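Local coordinates for protein methyltransferase (Pyrococcus horikoshii, PDB 1IXK) that probably binds RNA and transfers a methyl group from S-adenosyl-L-methionine to cytidine in tRNA, at residues Y274-L279 with P299-T304. Numbering follows the deposited sequence.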
loop_
_atom_site.group_PDB
_atom_site.type_symbol
_atom_site.label_atom_id
_atom_site.label_comp_id
_atom_site.label_asym_id
_atom_site.label_seq_id
_atom_site.Cartn_x
_atom_site.Cartn_y
_atom_site.Cartn_z
ATOM N N TYR A 274 -4.132 11.734 -4.683
ATOM C CA TYR A 274 -4.501 10.803 -5.746
ATOM C C TYR A 274 -5.543 9.740 -5.458
ATOM O O TYR A 274 -5.725 9.314 -4.315
ATOM C CB TYR A 274 -3.234 10.146 -6.292
ATOM C CG TYR A 274 -2.189 11.166 -6.673
ATOM C CD1 TYR A 274 -1.239 11.601 -5.750
ATOM C CD2 TYR A 274 -2.189 11.742 -7.944
ATOM C CE1 TYR A 274 -0.310 12.592 -6.081
ATOM C CE2 TYR A 274 -1.273 12.729 -8.284
ATOM C CZ TYR A 274 -0.339 13.149 -7.352
ATOM O OH TYR A 274 0.554 14.138 -7.693
ATOM N N GLY A 275 -6.215 9.317 -6.526
ATOM C CA GLY A 275 -7.246 8.305 -6.424
ATOM C C GLY A 275 -8.620 8.936 -6.351
ATOM O O GLY A 275 -8.780 10.141 -6.558
ATOM N N GLU A 276 -9.622 8.115 -6.071
ATOM C CA GLU A 276 -10.984 8.599 -5.955
ATOM C C GLU A 276 -11.316 8.704 -4.469
ATOM O O GLU A 276 -10.649 8.101 -3.631
ATOM C CB GLU A 276 -11.943 7.635 -6.658
ATOM C CG GLU A 276 -11.823 7.668 -8.178
ATOM C CD GLU A 276 -12.645 6.599 -8.860
ATOM O OE1 GLU A 276 -13.839 6.461 -8.522
ATOM O OE2 GLU A 276 -12.102 5.903 -9.745
ATOM N N PRO A 277 -12.342 9.487 -4.122
ATOM C CA PRO A 277 -12.723 9.642 -2.716
ATOM C C PRO A 277 -13.164 8.303 -2.145
ATOM O O PRO A 277 -13.769 7.499 -2.856
ATOM C CB PRO A 277 -13.886 10.633 -2.778
ATOM C CG PRO A 277 -13.644 11.381 -4.057
ATOM C CD PRO A 277 -13.202 10.307 -4.994
ATOM N N ALA A 278 -12.860 8.058 -0.873
ATOM C CA ALA A 278 -13.270 6.817 -0.233
ATOM C C ALA A 278 -14.793 6.854 -0.156
ATOM O O ALA A 278 -15.400 7.910 -0.342
ATOM C CB ALA A 278 -12.667 6.708 1.170
ATOM N N LEU A 279 -15.407 5.709 0.119
ATOM C CA LEU A 279 -16.861 5.614 0.192
ATOM C C LEU A 279 -17.420 6.124 1.520
ATOM O O LEU A 279 -16.962 5.709 2.582
ATOM C CB LEU A 279 -17.278 4.157 -0.022
ATOM C CG LEU A 279 -16.788 3.499 -1.315
ATOM C CD1 LEU A 279 -17.058 1.997 -1.266
ATOM C CD2 LEU A 279 -17.473 4.133 -2.510
ATOM N N PRO A 299 -8.904 -0.774 -10.312
ATOM C CA PRO A 299 -8.250 -1.405 -11.460
ATOM C C PRO A 299 -8.806 -0.987 -12.816
ATOM O O PRO A 299 -8.136 -1.148 -13.828
ATOM C CB PRO A 299 -8.435 -2.896 -11.184
ATOM C CG PRO A 299 -9.731 -2.937 -10.441
ATOM C CD PRO A 299 -9.597 -1.777 -9.486
ATOM N N ASP A 300 -10.019 -0.443 -12.840
ATOM C CA ASP A 300 -10.611 -0.034 -14.107
ATOM C C ASP A 300 -10.183 1.358 -14.561
ATOM O O ASP A 300 -10.415 1.735 -15.709
ATOM C CB ASP A 300 -12.144 -0.133 -14.041
ATOM C CG ASP A 300 -12.768 0.870 -13.087
ATOM O OD1 ASP A 300 -12.117 1.239 -12.084
ATOM O OD2 ASP A 300 -13.926 1.273 -13.335
ATOM N N VAL A 301 -9.546 2.119 -13.676
ATOM C CA VAL A 301 -9.097 3.453 -14.053
ATOM C C VAL A 301 -7.631 3.736 -13.714
ATOM O O VAL A 301 -6.975 4.512 -14.401
ATOM C CB VAL A 301 -9.976 4.563 -13.402
ATOM C CG1 VAL A 301 -11.424 4.408 -13.833
ATOM C CG2 VAL A 301 -9.879 4.492 -11.903
ATOM N N HIS A 302 -7.109 3.099 -12.670
ATOM C CA HIS A 302 -5.731 3.359 -12.264
ATOM C C HIS A 302 -4.708 2.291 -12.634
ATOM O O HIS A 302 -3.522 2.438 -12.328
ATOM C CB HIS A 302 -5.666 3.602 -10.755
ATOM C CG HIS A 302 -6.586 4.683 -10.280
ATOM N ND1 HIS A 302 -7.804 4.420 -9.696
ATOM C CD2 HIS A 302 -6.468 6.033 -10.319
ATOM C CE1 HIS A 302 -8.400 5.562 -9.393
ATOM N NE2 HIS A 302 -7.610 6.553 -9.761
ATOM N N GLU A 303 -5.160 1.219 -13.276
ATOM C CA GLU A 303 -4.258 0.142 -13.673
ATOM C C GLU A 303 -3.465 -0.416 -12.492
ATOM O O GLU A 303 -2.278 -0.706 -12.613
ATOM C CB GLU A 303 -3.288 0.633 -14.752
ATOM C CG GLU A 303 -3.970 1.092 -16.032
ATOM C CD GLU A 303 -2.989 1.351 -17.164
ATOM O OE1 GLU A 303 -3.445 1.732 -18.263
ATOM O OE2 GLU A 303 -1.768 1.172 -16.958
ATOM N N THR A 304 -4.130 -0.555 -11.351
ATOM C CA THR A 304 -3.510 -1.093 -10.145
ATOM C C THR A 304 -4.521 -2.074 -9.575
ATOM O O THR A 304 -5.595 -2.253 -10.140
ATOM C CB THR A 304 -3.278 0.003 -9.077
ATOM O OG1 THR A 304 -4.546 0.524 -8.654
ATOM C CG2 THR A 304 -2.436 1.141 -9.635
#
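Glu-276 reaches over to Val-301 and His-302 with the outer half of its side chain. CB lies too far back to touch either residue. CG sits anti to the carbonyl carbon (chi1 -71°), and the chain runs on extended toward the 299-304 loop. Glu-276 CG passes His-302 CE1 at 4.2 Å. At the tip, Glu-276 OE2 lies 3.7 Å from His-302 CE1 and 3.4 Å from Val-301 CG2. The approach to the ring is oblique, with the carboxylate and imidazole planes 41° apart. No hydrogen bond joins the two segments. The carboxylate instead makes a salt bridge with Arg-31. Asp-300 binds the same arginine, which probably eases the repulsion between the two acids.

The His-302 ring also reaches Gly-275, just before strand 276-277, bringing His-302 NE2 to 3.8 Å from Gly-275 CA. Its ND1 accepts a hydrogen bond from the backbone N of Tyr-298, which helps fix the rotation of the ring. Val-301 CB rests over one face of that ring, offset toward its rim.

This is a small surface contact, burying 125 Å² in all. The short strand 276-277 pairs antiparallel with strand 295-297, and the 299-304 loop leads from that strand toward strand 307-314. Helix 31-38 packs against the loop and supplies Arg-31, so the contact lies where this N-terminal helix meets the edge of the methyltransferase sheet.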